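Side-chain contact in probable csgAB operon transcriptional regulatory protein (Salmonella typhimurium, PDB 5XP0), which acts as the master regulator of curli fimbriae expression, being required for transcription of the csgAB operon and promoting biofilm formation: residues V63-M68 and E106-I111. Sequence-based numbering, arbitrary orientation.
Sequences VLMDMM and ENWPHI
Between Met65 and Met67, the two methionines that meet Trp108, Asp66 OD1 is held by two nitrogens. The backbone N of Met68 donates to OD1 of Asp66 at 3.1 Å, bent (N-H...O 141°) and from above the carboxylate plane, closing an Asx turn, while Asn95 ND2 supplies the second bond. Asp66 OD2 is hydrogen-bonded to Thr24 OG1 and to Gln29 NE2 of the second subunit. Asp66 ends the third strand of the receiver domain's parallel sheet, the position that in typical receivers carries the phosphoacceptor Asp; this receiver domain is an atypical one.

Met65, on the strand, and Met67, just past its end, both meet the six-membered ring of Trp108. Met65 CG lies anti to the backbone N (chi1 174°), which sends the chain toward the indole and sets CG 3.7 Å from Trp108 CH2. Bends at chi2 and chi3 curl the thioether round and bring Met65 CE to 4.1 Å from Trp108 CZ3, with the two side chains crossing at about a right angle. Met67, curled throughout, runs alongside Trp108 but points the opposite way, with Met67 SD 4.0 Å from Trp108 CZ2. Both sulfurs make oblique Met-aromatic contacts: Met67 SD is 5.1 Å from the centroid of the Trp108 six-membered ring, 54° off its normal.

Ile75 and Gln79 of helix 72-83 and Leu93 of strand 90-94 also pack on Trp108, whose NE1 is hydrogen-bonded to Tyr100 OH. The indole thus buries its benzo end against pliable thioethers while its one polar atom is satisfied, joining the central strand to the turn after helix 102-107 through dispersion rather than directional bonds.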
# COMPACT_ATOMS: atom_id res chain seq x y z
N VAL B 63 5.29 14.90 5.00
CA VAL B 63 4.02 14.25 4.67
C VAL B 63 4.17 13.60 3.31
O VAL B 63 4.58 14.24 2.34
CB VAL B 63 2.88 15.27 4.66
CG1 VAL B 63 1.66 14.64 4.12
CG2 VAL B 63 2.67 15.89 6.07
N LEU B 64 3.89 12.31 3.24
CA LEU B 64 3.77 11.63 1.95
C LEU B 64 2.30 11.41 1.69
O LEU B 64 1.67 10.57 2.34
CB LEU B 64 4.51 10.31 1.94
CG LEU B 64 6.02 10.30 2.07
CD1 LEU B 64 6.55 8.84 1.98
CD2 LEU B 64 6.58 11.15 0.98
N MET B 65 1.76 12.17 0.75
CA MET B 65 0.32 12.27 0.48
C MET B 65 -0.02 11.36 -0.70
O MET B 65 0.38 11.65 -1.83
CB MET B 65 -0.02 13.70 0.12
CG MET B 65 -1.47 13.91 -0.32
SD MET B 65 -2.53 13.54 1.04
CE MET B 65 -2.05 14.77 2.24
N ASP B 66 -0.80 10.31 -0.45
CA ASP B 66 -1.06 9.31 -1.50
C ASP B 66 -2.13 9.80 -2.49
O ASP B 66 -3.33 9.66 -2.26
CB ASP B 66 -1.50 8.00 -0.87
CG ASP B 66 -1.55 6.84 -1.90
OD1 ASP B 66 -1.44 7.11 -3.11
OD2 ASP B 66 -1.64 5.67 -1.47
N MET B 67 -1.68 10.25 -3.66
CA MET B 67 -2.57 10.83 -4.65
C MET B 67 -3.52 9.80 -5.25
O MET B 67 -4.58 10.17 -5.73
CB MET B 67 -1.74 11.48 -5.74
CG MET B 67 -1.06 12.70 -5.24
SD MET B 67 -2.17 14.02 -4.81
CE MET B 67 -2.73 14.46 -6.43
N MET B 68 -3.18 8.51 -5.21
CA MET B 68 -4.12 7.52 -5.72
C MET B 68 -5.33 7.35 -4.82
O MET B 68 -6.32 6.76 -5.26
CB MET B 68 -3.44 6.16 -5.84
CG MET B 68 -2.70 5.89 -7.12
SD MET B 68 -1.99 4.21 -7.06
CE MET B 68 -0.90 4.28 -8.51
N GLU B 106 1.49 23.16 -7.73
CA GLU B 106 1.87 24.41 -7.08
C GLU B 106 0.89 24.81 -6.00
O GLU B 106 1.29 25.47 -5.03
CB GLU B 106 1.95 25.54 -8.11
CG GLU B 106 2.51 26.87 -7.60
CD GLU B 106 1.45 27.78 -6.96
OE1 GLU B 106 0.23 27.66 -7.27
OE2 GLU B 106 1.84 28.67 -6.18
N ASN B 107 -0.39 24.48 -6.16
CA ASN B 107 -1.37 24.88 -5.15
C ASN B 107 -1.26 24.09 -3.86
O ASN B 107 -1.90 24.46 -2.87
CB ASN B 107 -2.78 24.76 -5.72
CG ASN B 107 -3.41 26.09 -5.93
OD1 ASN B 107 -4.05 26.63 -5.03
ND2 ASN B 107 -3.21 26.67 -7.10
N TRP B 108 -0.50 23.01 -3.83
CA TRP B 108 -0.29 22.31 -2.56
C TRP B 108 0.57 23.17 -1.63
O TRP B 108 1.64 23.62 -2.03
CB TRP B 108 0.40 20.97 -2.82
CG TRP B 108 -0.59 19.93 -3.21
CD1 TRP B 108 -1.02 19.63 -4.47
CD2 TRP B 108 -1.30 19.07 -2.32
NE1 TRP B 108 -1.95 18.61 -4.42
CE2 TRP B 108 -2.14 18.25 -3.12
CE3 TRP B 108 -1.30 18.89 -0.94
CZ2 TRP B 108 -2.97 17.29 -2.57
CZ3 TRP B 108 -2.14 17.95 -0.40
CH2 TRP B 108 -2.95 17.15 -1.21
N PRO B 109 0.19 23.36 -0.38
CA PRO B 109 1.06 24.12 0.52
C PRO B 109 2.29 23.30 0.87
O PRO B 109 2.26 22.07 0.88
CB PRO B 109 0.18 24.37 1.75
CG PRO B 109 -0.77 23.22 1.77
CD PRO B 109 -1.04 22.90 0.30
N HIS B 110 3.40 24.01 1.12
CA HIS B 110 4.67 23.37 1.52
C HIS B 110 5.13 22.28 0.55
O HIS B 110 5.75 21.28 0.93
CB HIS B 110 4.57 22.79 2.93
CG HIS B 110 3.97 23.75 3.91
ND1 HIS B 110 2.75 23.54 4.51
CD2 HIS B 110 4.41 24.95 4.35
CE1 HIS B 110 2.47 24.56 5.30
NE2 HIS B 110 3.46 25.44 5.21
N ILE B 111 4.90 22.48 -0.74
CA ILE B 111 5.15 21.38 -1.66
C ILE B 111 6.66 21.26 -1.88
O ILE B 111 7.35 22.24 -2.18
CB ILE B 111 4.37 21.57 -2.96
CG1 ILE B 111 4.60 20.38 -3.91
CG2 ILE B 111 4.70 22.91 -3.61
CD1 ILE B 111 3.89 19.12 -3.46